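PDB 3VV3: deseasin MCP-01 from Pseudoalteromonas sp., which cleaves peptide bonds in collagen, as a collagenolytic serine protease of the subtilisin family. Local coordinates for residues Arg42-Gly47 with His128-Val133; Ser36-Ser41 with Val283-Pro288; Val164-Leu169 with Ala192-Val197; Gly47-Gly52 with Lys151-Met156. All coordinates share one frame; numbering follows the deposited sequence.

Overall arrangement
Three of the four contacts build on one parallel beta-sheet, in which strands 131-136, 45-50, 166-171 and 195-199 lie next to one another in that order. Contact 1 pairs the first two of these and contact 3 the last two, their centres about 11 Å apart; the bond from Gly47 N to Val168 O joins the two pairs. Contact 4 shares Gly47 with contact 1 and lays helix 146-161 against strand 45-50. Contact 2 lies nearer the surface, about 23 Å from contact 4 between centres, and brings together segments 242 residues apart, so that the other three fall within the chain it spans. The result is the subtilisin-like alpha/beta core.

Contact 1 (Arg42-Gly47 with His128-Val133); sequences RDVVVG and HDVSIV
Ser131 reaches back to Arg42 with a hydroxyl bond, just where two parallel strands of the subtilisin-like central sheet begin to pair. Its OG donates to Arg42 O at 2.5 Å, in the carbonyl plane and on a lone pair. OG stands anti to its own carbonyl carbon (chi1 -67°), which turns it to the Arg42 side. The same oxygen lies beneath one face of the Arg42 guanidinium, offset toward the rim, yet the 3.4 Å from Arg42 NE to Ser131 OG has too poor an angle for a bond. The arginine folds over the serine because its chain bends at chi2 and chi3, and its NH1 finds its main partner in Ala64 O.

From here the parallel ladder takes over. Ser131 N donates to Val44 O, Val46 N to Ser131 O, and Val133 N to Val46 O, all at 2.8 to 3.0 Å. Ser131 thus bonds to the residues flanking Val45, and Val46 to those flanking Ile132, as parallel neighbours do.

Packing follows the two faces of the sheet. On the face carrying Val45 and Val133, toward helix 146-161, the CG1 methyls of these two valines meet at 3.8 Å. On the other, Val46 CG2 meets Val130 CG2 at 4.0 Å, and Ala281 of helix 269-284 touches both Val44 and Val46. That Val130 methyl also presses on a backbone oxygen, its CG2 standing 3.3 Å from Val44 O.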
loop_
_atom_site.group_PDB
_atom_site.type_symbol
_atom_site.label_atom_id
_atom_site.label_comp_id
_atom_site.label_asym_id
_atom_site.label_seq_id
_atom_site.Cartn_x
_atom_site.Cartn_y
_atom_site.Cartn_z
ATOM N N ARG A 42 2.240 -16.421 -25.305
ATOM C CA ARG A 42 0.986 -16.770 -24.643
ATOM C C ARG A 42 1.044 -18.195 -24.091
ATOM O O ARG A 42 0.256 -18.561 -23.225
ATOM C CB ARG A 42 -0.199 -16.642 -25.610
ATOM C CG ARG A 42 -0.713 -15.224 -25.819
ATOM C CD ARG A 42 -1.815 -14.887 -24.829
ATOM N NE ARG A 42 -2.828 -15.939 -24.734
ATOM C CZ ARG A 42 -3.932 -15.850 -23.993
ATOM N NH1 ARG A 42 -4.172 -14.749 -23.297
ATOM N NH2 ARG A 42 -4.802 -16.855 -23.951
ATOM N N ASP A 43 1.963 -19.006 -24.604
ATOM C CA ASP A 43 2.096 -20.377 -24.117
ATOM C C ASP A 43 2.735 -20.472 -22.735
ATOM O O ASP A 43 2.663 -21.521 -22.090
ATOM C CB ASP A 43 2.882 -21.235 -25.100
ATOM C CG ASP A 43 2.013 -21.764 -26.220
ATOM O OD1 ASP A 43 0.770 -21.689 -26.104
ATOM O OD2 ASP A 43 2.573 -22.271 -27.202
ATOM N N VAL A 44 3.355 -19.382 -22.289
ATOM C CA VAL A 44 3.911 -19.317 -20.937
ATOM C C VAL A 44 2.851 -18.768 -19.992
ATOM O O VAL A 44 2.287 -17.710 -20.242
ATOM C CB VAL A 44 5.165 -18.410 -20.891
ATOM C CG1 VAL A 44 5.669 -18.252 -19.453
ATOM C CG2 VAL A 44 6.265 -18.974 -21.772
ATOM N N VAL A 45 2.573 -19.489 -18.910
ATOM C CA VAL A 45 1.497 -19.101 -18.014
ATOM C C VAL A 45 2.071 -18.645 -16.680
ATOM O O VAL A 45 2.919 -19.312 -16.104
ATOM C CB VAL A 45 0.511 -20.267 -17.796
ATOM C CG1 VAL A 45 -0.680 -19.804 -16.975
ATOM C CG2 VAL A 45 0.059 -20.825 -19.144
ATOM N N VAL A 46 1.618 -17.488 -16.211
ATOM C CA VAL A 46 2.054 -16.966 -14.923
ATOM C C VAL A 46 0.848 -16.818 -14.006
ATOM O O VAL A 46 -0.170 -16.256 -14.399
ATOM C CB VAL A 46 2.724 -15.585 -15.070
ATOM C CG1 VAL A 46 3.160 -15.060 -13.706
ATOM C CG2 VAL A 46 3.927 -15.667 -15.999
ATOM N N GLY A 47 0.962 -17.310 -12.778
ATOM C CA GLY A 47 -0.118 -17.169 -11.818
ATOM C C GLY A 47 0.095 -15.961 -10.927
ATOM O O GLY A 47 1.202 -15.738 -10.434
ATOM N N HIS A 128 5.277 -8.826 -23.691
ATOM C CA HIS A 128 4.221 -8.271 -24.537
ATOM C C HIS A 128 3.096 -9.279 -24.657
ATOM O O HIS A 128 1.928 -8.915 -24.777
ATOM C CB HIS A 128 4.730 -7.993 -25.949
ATOM C CG HIS A 128 5.751 -6.908 -26.020
ATOM N ND1 HIS A 128 5.978 -6.179 -27.170
ATOM C CD2 HIS A 128 6.603 -6.423 -25.088
ATOM C CE1 HIS A 128 6.932 -5.295 -26.940
ATOM N NE2 HIS A 128 7.325 -5.418 -25.686
ATOM N N ASP A 129 3.477 -10.553 -24.656
ATOM C CA ASP A 129 2.538 -11.661 -24.782
ATOM C C ASP A 129 2.851 -12.713 -23.724
ATOM O O ASP A 129 4.002 -13.101 -23.551
ATOM C CB ASP A 129 2.649 -12.284 -26.175
ATOM C CG ASP A 129 2.362 -11.283 -27.279
ATOM O OD1 ASP A 129 1.182 -10.921 -27.465
ATOM O OD2 ASP A 129 3.319 -10.851 -27.946
ATOM N N VAL A 130 1.817 -13.156 -23.017
ATOM C CA VAL A 130 1.952 -14.126 -21.938
ATOM C C VAL A 130 0.527 -14.475 -21.529
ATOM O O VAL A 130 -0.412 -13.804 -21.954
ATOM C CB VAL A 130 2.746 -13.523 -20.741
ATOM C CG1 VAL A 130 1.942 -12.405 -20.064
ATOM C CG2 VAL A 130 3.154 -14.603 -19.734
ATOM N N SER A 131 0.345 -15.526 -20.731
ATOM C CA SER A 131 -0.978 -15.846 -20.207
ATOM C C SER A 131 -0.965 -15.689 -18.696
ATOM O O SER A 131 -0.142 -16.291 -18.018
ATOM C CB SER A 131 -1.406 -17.275 -20.576
ATOM O OG SER A 131 -1.608 -17.403 -21.976
ATOM N N ILE A 132 -1.870 -14.873 -18.180
ATOM C CA ILE A 132 -1.922 -14.617 -16.752
ATOM C C ILE A 132 -3.181 -15.222 -16.154
ATOM O O ILE A 132 -4.290 -14.867 -16.553
ATOM C CB ILE A 132 -1.914 -13.111 -16.477
ATOM C CG1 ILE A 132 -0.586 -12.511 -16.935
ATOM C CG2 ILE A 132 -2.143 -12.839 -14.990
ATOM C CD1 ILE A 132 -0.564 -10.993 -16.926
ATOM N N VAL A 133 -3.002 -16.134 -15.202
ATOM C CA VAL A 133 -4.127 -16.708 -14.459
ATOM C C VAL A 133 -4.169 -16.113 -13.054
ATOM O O VAL A 133 -3.144 -16.008 -12.380
ATOM C CB VAL A 133 -4.055 -18.262 -14.383
ATOM C CG1 VAL A 133 -2.670 -18.738 -13.970
ATOM C CG2 VAL A 133 -5.131 -18.811 -13.437
#

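Contact 2 (Ser36-Ser41 with Val283-Pro288); sequences SISTGS and VLSVNP
An ST turn at Ser38, in the loop from helix 31-34 to strand 45-50, meets Ser285 in the C-terminal end region of helix 269-284. Ser38 OG accepts from Gly40 N at 3.1 Å, closing the turn; it stands anti to its own backbone N (chi1 -176°). The same oxygen lies 2.7 Å from Ser285 OG, a hydrogen bond between the two hydroxyls. Ser285 OG in turn is bonded to Leu282 O, earlier in the helix, so a short polar chain runs from the loop into the helix backbone.

Beside it the contact is apolar. Val286 CG2 presses on Ser38 CB at 3.6 Å and touches Ile37 CG2 at 4.1 Å, the two branched side chains crossing at about a right angle. Gly40 passes Ser285 OG at 3.8 Å through its CA, at backbone angles where a CB would press on the carbonyl oxygen of Thr39.

Around this surface contact, Ile37 also leans on Leu325 and Ile326 of helix 321-327. Thr39 joins the loop by backbone bonds to His128 and Asp129, just ahead of strand 131-136, while Leu284 reaches Val168 of strand 166-171.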
loop_
_atom_site.group_PDB
_atom_site.type_symbol
_atom_site.label_atom_id
_atom_site.label_comp_id
_atom_site.label_asym_id
_atom_site.label_seq_id
_atom_site.Cartn_x
_atom_site.Cartn_y
_atom_site.Cartn_z
ATOM N N SER A 36 14.527 -7.744 -28.278
ATOM C CA SER A 36 15.094 -8.100 -29.578
ATOM C C SER A 36 15.253 -9.617 -29.676
ATOM O O SER A 36 15.337 -10.178 -30.770
ATOM C CB SER A 36 16.436 -7.392 -29.803
ATOM O OG SER A 36 17.443 -7.905 -28.949
ATOM N N ILE A 37 15.277 -10.274 -28.520
ATOM C CA ILE A 37 15.396 -11.726 -28.440
ATOM C C ILE A 37 14.019 -12.372 -28.320
ATOM O O ILE A 37 13.705 -13.320 -29.035
ATOM C CB ILE A 37 16.265 -12.145 -27.237
ATOM C CG1 ILE A 37 17.677 -11.557 -27.359
ATOM C CG2 ILE A 37 16.308 -13.670 -27.087
ATOM C CD1 ILE A 37 18.521 -11.717 -26.099
ATOM N N SER A 38 13.201 -11.853 -27.407
ATOM C CA SER A 38 11.854 -12.368 -27.209
ATOM C C SER A 38 10.958 -11.303 -26.596
ATOM O O SER A 38 11.402 -10.536 -25.738
ATOM C CB SER A 38 11.874 -13.589 -26.289
ATOM O OG SER A 38 10.576 -14.152 -26.171
ATOM N N THR A 39 9.707 -11.266 -27.043
ATOM C CA THR A 39 8.682 -10.451 -26.400
ATOM C C THR A 39 7.658 -11.329 -25.679
ATOM O O THR A 39 6.623 -10.847 -25.222
ATOM C CB THR A 39 7.980 -9.488 -27.382
ATOM O OG1 THR A 39 7.575 -10.194 -28.565
ATOM C CG2 THR A 39 8.922 -8.354 -27.768
ATOM N N GLY A 40 7.957 -12.623 -25.585
ATOM C CA GLY A 40 7.177 -13.527 -24.755
ATOM C C GLY A 40 6.207 -14.391 -25.532
ATOM O O GLY A 40 5.975 -14.174 -26.720
ATOM N N SER A 41 5.625 -15.374 -24.855
ATOM C CA SER A 41 4.653 -16.245 -25.499
ATOM C C SER A 41 3.405 -16.450 -24.656
ATOM O O SER A 41 3.501 -16.658 -23.445
ATOM C CB SER A 41 5.280 -17.601 -25.799
ATOM O OG SER A 41 4.307 -18.473 -26.346
ATOM N N VAL A 283 12.143 -15.432 -19.804
ATOM C CA VAL A 283 13.209 -16.423 -19.916
ATOM C C VAL A 283 12.645 -17.770 -20.388
ATOM O O VAL A 283 13.221 -18.428 -21.249
ATOM C CB VAL A 283 13.955 -16.611 -18.575
ATOM C CG1 VAL A 283 14.848 -17.843 -18.625
ATOM C CG2 VAL A 283 14.775 -15.358 -18.223
ATOM N N LEU A 284 11.509 -18.169 -19.825
ATOM C CA LEU A 284 10.921 -19.464 -20.162
ATOM C C LEU A 284 10.334 -19.471 -21.572
ATOM O O LEU A 284 9.976 -20.529 -22.096
ATOM C CB LEU A 284 9.858 -19.851 -19.136
ATOM C CG LEU A 284 10.384 -20.244 -17.754
ATOM C CD1 LEU A 284 9.227 -20.336 -16.749
ATOM C CD2 LEU A 284 11.129 -21.566 -17.832
ATOM N N SER A 285 10.232 -18.299 -22.195
ATOM C CA SER A 285 9.803 -18.249 -23.598
ATOM C C SER A 285 10.995 -18.518 -24.514
ATOM O O SER A 285 10.825 -18.793 -25.707
ATOM C CB SER A 285 9.144 -16.907 -23.951
ATOM O OG SER A 285 10.120 -15.885 -24.116
ATOM N N VAL A 286 12.195 -18.444 -23.947
ATOM C CA VAL A 286 13.444 -18.660 -24.691
ATOM C C VAL A 286 14.065 -20.033 -24.387
ATOM O O VAL A 286 14.594 -20.708 -25.276
ATOM C CB VAL A 286 14.463 -17.525 -24.391
ATOM C CG1 VAL A 286 15.835 -17.849 -24.958
ATOM C CG2 VAL A 286 13.955 -16.184 -24.936
ATOM N N ASN A 287 13.996 -20.448 -23.126
ATOM C CA ASN A 287 14.567 -21.729 -22.712
ATOM C C ASN A 287 13.689 -22.429 -21.682
ATOM O O ASN A 287 13.849 -22.229 -20.478
ATOM C CB ASN A 287 15.993 -21.551 -22.172
ATOM C CG ASN A 287 16.696 -22.887 -21.897
ATOM O OD1 ASN A 287 16.089 -23.954 -21.979
ATOM N ND2 ASN A 287 17.983 -22.825 -21.574
ATOM N N PRO A 288 12.761 -23.269 -22.160
ATOM C CA PRO A 288 11.838 -23.996 -21.285
ATOM C C PRO A 288 12.502 -25.159 -20.553
ATOM O O PRO A 288 11.857 -25.774 -19.709
ATOM C CB PRO A 288 10.798 -24.540 -22.266
ATOM C CG PRO A 288 11.562 -24.712 -23.543
ATOM C CD PRO A 288 12.502 -23.537 -23.585
#

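Contact 3 (Val164-Leu169 with Ala192-Val197); sequences VNLRVL and ADILFV
Leu169 and Ile194 form the apolar centre, where Leu169 CG and Ile194 CG2 meet at 3.6 Å. The two side chains cross obliquely, and the Leu169 CD1 methyl reaches on toward Phe196 CD2 at 4.3 Å. Met156 of helix 146-161 covers Leu169, and Ile153 of that helix touches Phe196. On the other face of the sheet Val168 CG1 approaches Val197 CG2, near helix 269-284.

Around this core the backbones pair as parallel strands. Leu195 N donates to Arg167 O at 2.8 Å from well above the carbonyl plane, whereas Leu169 N bonds to Leu195 O and Val197 N to Leu169 O. Leu166 O is buried here against Ile194 CG1 with no polar partner in the model.

The polar edge belongs to Arg167. Its NE donates to Asp193 O at 2.8 Å, nearly straight (168°), and the oxygen lies in the guanidinium plane at its edge. A water donates to both Asp193 O and Arg167 O, while Arg167 NH1 bonds to Leu290 O. An alanine in place of Arg167 would take both donors away and is likely to leave Asp193 O relying on the water and Leu290 O without this mate.

Asp193 closes helix 180-191 with a Schellman motif, and strand 195-199 begins two residues later: a beta-alpha-beta unit whose two strands are immediate neighbours in the sheet.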
loop_
_atom_site.group_PDB
_atom_site.type_symbol
_atom_site.label_atom_id
_atom_site.label_comp_id
_atom_site.label_asym_id
_atom_site.label_seq_id
_atom_site.Cartn_x
_atom_site.Cartn_y
_atom_site.Cartn_z
ATOM N N VAL A 164 -0.860 -27.608 -17.668
ATOM C CA VAL A 164 -0.791 -26.179 -17.982
ATOM C C VAL A 164 0.654 -25.716 -17.817
ATOM O O VAL A 164 1.307 -26.080 -16.851
ATOM C CB VAL A 164 -1.719 -25.346 -17.070
ATOM C CG1 VAL A 164 -1.537 -23.853 -17.358
ATOM C CG2 VAL A 164 -3.180 -25.764 -17.262
ATOM N N ASN A 165 1.158 -24.932 -18.768
ATOM C CA ASN A 165 2.570 -24.545 -18.752
ATOM C C ASN A 165 2.838 -23.405 -17.768
ATOM O O ASN A 165 3.336 -22.342 -18.140
ATOM C CB ASN A 165 3.043 -24.168 -20.155
ATOM C CG ASN A 165 4.541 -23.985 -20.238
ATOM O OD1 ASN A 165 5.304 -24.629 -19.511
ATOM N ND2 ASN A 165 4.975 -23.095 -21.125
ATOM N N LEU A 166 2.513 -23.652 -16.506
ATOM C CA LEU A 166 2.579 -22.639 -15.462
ATOM C C LEU A 166 3.747 -22.939 -14.526
ATOM O O LEU A 166 3.693 -23.889 -13.743
ATOM C CB LEU A 166 1.255 -22.663 -14.691
ATOM C CG LEU A 166 0.955 -21.590 -13.644
ATOM C CD1 LEU A 166 -0.506 -21.725 -13.247
ATOM C CD2 LEU A 166 1.846 -21.743 -12.414
ATOM N N ARG A 167 4.809 -22.134 -14.611
ATOM C CA ARG A 167 6.011 -22.371 -13.820
ATOM C C ARG A 167 6.465 -21.159 -13.020
ATOM O O ARG A 167 7.557 -21.169 -12.451
ATOM C CB ARG A 167 7.160 -22.860 -14.714
ATOM C CG ARG A 167 6.873 -24.228 -15.344
ATOM C CD ARG A 167 8.133 -24.811 -15.953
ATOM N NE ARG A 167 9.201 -24.869 -14.962
ATOM C CZ ARG A 167 10.491 -24.989 -15.257
ATOM N NH1 ARG A 167 10.885 -25.079 -16.524
ATOM N NH2 ARG A 167 11.385 -25.011 -14.281
ATOM N N VAL A 168 5.627 -20.123 -12.974
ATOM C CA VAL A 168 5.962 -18.905 -12.232
ATOM C C VAL A 168 4.751 -18.409 -11.463
ATOM O O VAL A 168 3.662 -18.283 -12.027
ATOM C CB VAL A 168 6.437 -17.762 -13.161
ATOM C CG1 VAL A 168 6.766 -16.512 -12.324
ATOM C CG2 VAL A 168 7.649 -18.190 -13.995
ATOM N N LEU A 169 4.940 -18.149 -10.171
ATOM C CA LEU A 169 3.906 -17.536 -9.346
ATOM C C LEU A 169 4.393 -16.199 -8.822
ATOM O O LEU A 169 5.520 -16.081 -8.324
ATOM C CB LEU A 169 3.542 -18.428 -8.158
ATOM C CG LEU A 169 2.885 -19.747 -8.528
ATOM C CD1 LEU A 169 2.681 -20.579 -7.264
ATOM C CD2 LEU A 169 1.564 -19.469 -9.245
ATOM N N ALA A 192 6.434 -29.469 -8.474
ATOM C CA ALA A 192 5.763 -29.222 -9.753
ATOM C C ALA A 192 6.556 -28.311 -10.699
ATOM O O ALA A 192 6.068 -27.944 -11.773
ATOM C CB ALA A 192 4.364 -28.646 -9.517
ATOM N N ASP A 193 7.768 -27.944 -10.290
ATOM C CA ASP A 193 8.676 -27.097 -11.079
ATOM C C ASP A 193 8.200 -25.657 -11.215
ATOM O O ASP A 193 8.321 -25.046 -12.280
ATOM C CB ASP A 193 8.954 -27.709 -12.459
ATOM C CG ASP A 193 9.530 -29.120 -12.366
ATOM O OD1 ASP A 193 10.443 -29.346 -11.549
ATOM O OD2 ASP A 193 9.061 -30.003 -13.120
ATOM N N ILE A 194 7.688 -25.112 -10.116
ATOM C CA ILE A 194 7.171 -23.748 -10.104
ATOM C C ILE A 194 8.079 -22.839 -9.279
ATOM O O ILE A 194 8.508 -23.202 -8.185
ATOM C CB ILE A 194 5.741 -23.718 -9.533
ATOM C CG1 ILE A 194 4.819 -24.565 -10.418
ATOM C CG2 ILE A 194 5.218 -22.274 -9.423
ATOM C CD1 ILE A 194 3.402 -24.721 -9.867
ATOM N N LEU A 195 8.369 -21.665 -9.828
ATOM C CA LEU A 195 9.171 -20.660 -9.146
ATOM C C LEU A 195 8.230 -19.738 -8.385
ATOM O O LEU A 195 7.278 -19.219 -8.959
ATOM C CB LEU A 195 9.953 -19.849 -10.179
ATOM C CG LEU A 195 10.841 -18.713 -9.674
ATOM C CD1 LEU A 195 12.093 -19.288 -9.033
ATOM C CD2 LEU A 195 11.202 -17.796 -10.839
ATOM N N PHE A 196 8.508 -19.533 -7.097
ATOM C CA PHE A 196 7.622 -18.792 -6.199
ATOM C C PHE A 196 8.288 -17.459 -5.910
ATOM O O PHE A 196 9.162 -17.380 -5.049
ATOM C CB PHE A 196 7.436 -19.588 -4.890
ATOM C CG PHE A 196 6.382 -19.026 -3.949
ATOM C CD1 PHE A 196 6.675 -17.964 -3.105
ATOM C CD2 PHE A 196 5.110 -19.590 -3.896
ATOM C CE1 PHE A 196 5.712 -17.461 -2.233
ATOM C CE2 PHE A 196 4.140 -19.090 -3.032
ATOM C CZ PHE A 196 4.442 -18.026 -2.203
ATOM N N VAL A 197 7.892 -16.418 -6.641
ATOM C CA VAL A 197 8.504 -15.102 -6.474
ATOM C C VAL A 197 7.756 -14.333 -5.391
ATOM O O VAL A 197 6.529 -14.304 -5.394
ATOM C CB VAL A 197 8.470 -14.308 -7.786
ATOM C CG1 VAL A 197 9.363 -13.078 -7.683
ATOM C CG2 VAL A 197 8.913 -15.200 -8.945
HETATM O O HOH W 1 10.359 -22.690 -12.426
#

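Contact 4 (Gly47-Gly52 with Lys151-Met156); sequences GVIDTG and KCIDYM
Ile49 fits against Cys152 and Ile153 at the close-packed part of this contact, where strand 45-50 backs onto helix 146-161. Its CG2 comes to 3.6 Å from Cys152 CB, and its CD1 lies 3.8 Å from Ile153 CG1, the two isoleucines crossing at about a right angle. Two residues earlier in the strand, at Gly47, the Met156 thioether lies over the backbone: its CE sits 3.7 Å from Gly47 CA. The methionine chain bends at chi2 (-72°), carrying SD toward the strand. A CB on Gly47 would lie only 2.6 Å from Met156 SD, a clash, so the glycine lets the methionine come this near. An alanine in place of Ile49 would probably open a gap beside Cys152 CB and remove the CD1 methyl packed against Ile153 CG1.

Looser packing begins at once beyond this core. Met156 CE reaches Ile49 CG1 only at 4.4 Å, and no hydrogen bond crosses between the segments. Cys152 is tied instead by its disulfide to Cys135 on the neighbouring strand. On the outer side of the helix, Asp154 is exposed, and Lys151 makes a salt bridge to Asp95. At the far end of the strand, Asp50 turns away from the helix; its OD1 accepts from Thr51 N and is hydrogen-bonded to His105 ND1.

Strand and helix run nearly antiparallel, at 169°, as in the helix-on-sheet layering of subtilases. Asp50, with His105 and Ser270, has the geometry of a catalytic triad, consistent with a serine protease active site at this strand's end.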
loop_
_atom_site.group_PDB
_atom_site.type_symbol
_atom_site.label_atom_id
_atom_site.label_comp_id
_atom_site.label_asym_id
_atom_site.label_seq_id
_atom_site.Cartn_x
_atom_site.Cartn_y
_atom_site.Cartn_z
ATOM N N GLY A 47 0.962 -17.310 -12.778
ATOM C CA GLY A 47 -0.118 -17.169 -11.818
ATOM C C GLY A 47 0.095 -15.961 -10.927
ATOM O O GLY A 47 1.202 -15.738 -10.434
ATOM N N VAL A 48 -0.963 -15.176 -10.730
ATOM C CA VAL A 48 -0.900 -14.021 -9.831
ATOM C C VAL A 48 -1.826 -14.276 -8.648
ATOM O O VAL A 48 -3.039 -14.394 -8.815
ATOM C CB VAL A 48 -1.298 -12.711 -10.546
ATOM C CG1 VAL A 48 -1.382 -11.551 -9.547
ATOM C CG2 VAL A 48 -0.324 -12.404 -11.673
ATOM N N ILE A 49 -1.231 -14.391 -7.459
ATOM C CA ILE A 49 -1.973 -14.645 -6.227
ATOM C C ILE A 49 -2.077 -13.329 -5.455
ATOM O O ILE A 49 -1.079 -12.818 -4.930
ATOM C CB ILE A 49 -1.274 -15.743 -5.399
ATOM C CG1 ILE A 49 -1.204 -17.039 -6.228
ATOM C CG2 ILE A 49 -1.995 -15.952 -4.052
ATOM C CD1 ILE A 49 -0.430 -18.215 -5.557
ATOM N N ASP A 50 -3.276 -12.757 -5.420
ATOM C CA ASP A 50 -3.405 -11.363 -5.020
ATOM C C ASP A 50 -4.880 -11.010 -4.836
ATOM O O ASP A 50 -5.678 -11.855 -4.410
ATOM C CB ASP A 50 -2.750 -10.496 -6.103
ATOM C CG ASP A 50 -2.169 -9.189 -5.566
ATOM O OD1 ASP A 50 -2.931 -8.344 -5.053
ATOM O OD2 ASP A 50 -0.944 -8.989 -5.697
ATOM N N THR A 51 -5.243 -9.769 -5.152
ATOM C CA THR A 51 -6.634 -9.334 -5.046
ATOM C C THR A 51 -7.453 -9.702 -6.281
ATOM O O THR A 51 -8.622 -9.320 -6.387
ATOM C CB THR A 51 -6.746 -7.802 -4.875
ATOM O OG1 THR A 51 -6.244 -7.156 -6.048
ATOM C CG2 THR A 51 -5.958 -7.324 -3.661
ATOM N N GLY A 52 -6.830 -10.412 -7.220
ATOM C CA GLY A 52 -7.484 -10.779 -8.465
ATOM C C GLY A 52 -6.764 -10.222 -9.688
ATOM O O GLY A 52 -5.681 -9.648 -9.581
ATOM N N LYS A 151 -4.994 -22.163 -0.686
ATOM C CA LYS A 151 -5.937 -22.595 -1.710
ATOM C C LYS A 151 -5.468 -22.137 -3.089
ATOM O O LYS A 151 -5.579 -22.877 -4.064
ATOM C CB LYS A 151 -7.353 -22.078 -1.432
ATOM C CG LYS A 151 -8.028 -22.753 -0.253
ATOM C CD LYS A 151 -9.375 -22.102 0.085
ATOM C CE LYS A 151 -10.454 -22.442 -0.926
ATOM N NZ LYS A 151 -11.772 -21.853 -0.503
ATOM N N CYS A 152 -4.942 -20.918 -3.164
ATOM C CA CYS A 152 -4.417 -20.388 -4.423
ATOM C C CYS A 152 -3.220 -21.180 -4.925
ATOM O O CYS A 152 -3.159 -21.550 -6.097
ATOM C CB CYS A 152 -4.031 -18.912 -4.272
ATOM S SG CYS A 152 -5.467 -17.810 -4.239
ATOM N N ILE A 153 -2.260 -21.424 -4.043
ATOM C CA ILE A 153 -1.075 -22.181 -4.438
ATOM C C ILE A 153 -1.454 -23.588 -4.902
ATOM O O ILE A 153 -1.019 -24.034 -5.960
ATOM C CB ILE A 153 -0.021 -22.224 -3.311
ATOM C CG1 ILE A 153 0.420 -20.798 -2.966
ATOM C CG2 ILE A 153 1.175 -23.091 -3.726
ATOM C CD1 ILE A 153 1.139 -20.666 -1.635
ATOM N N ASP A 154 -2.296 -24.265 -4.128
ATOM C CA ASP A 154 -2.774 -25.590 -4.514
ATOM C C ASP A 154 -3.470 -25.560 -5.880
ATOM O O ASP A 154 -3.300 -26.474 -6.695
ATOM C CB ASP A 154 -3.741 -26.143 -3.461
ATOM C CG ASP A 154 -3.051 -26.513 -2.151
ATOM O OD1 ASP A 154 -1.805 -26.467 -2.066
ATOM O OD2 ASP A 154 -3.781 -26.860 -1.194
ATOM N N TYR A 155 -4.266 -24.522 -6.123
ATOM C CA TYR A 155 -4.980 -24.400 -7.402
ATOM C C TYR A 155 -4.001 -24.296 -8.560
ATOM O O TYR A 155 -4.144 -24.980 -9.578
ATOM C CB TYR A 155 -5.895 -23.169 -7.392
ATOM C CG TYR A 155 -6.523 -22.808 -8.726
ATOM C CD1 TYR A 155 -7.631 -23.503 -9.206
ATOM C CD2 TYR A 155 -6.045 -21.737 -9.481
ATOM C CE1 TYR A 155 -8.222 -23.170 -10.423
ATOM C CE2 TYR A 155 -6.639 -21.392 -10.703
ATOM C CZ TYR A 155 -7.726 -22.114 -11.159
ATOM O OH TYR A 155 -8.324 -21.780 -12.352
ATOM N N MET A 156 -3.003 -23.435 -8.398
ATOM C CA MET A 156 -1.994 -23.230 -9.431
ATOM C C MET A 156 -1.184 -24.503 -9.669
ATOM O O MET A 156 -0.875 -24.850 -10.816
ATOM C CB MET A 156 -1.062 -22.069 -9.034
ATOM C CG MET A 156 -1.781 -20.723 -8.877
ATOM S SD MET A 156 -2.283 -20.016 -10.465
ATOM C CE MET A 156 -3.031 -18.483 -9.907
#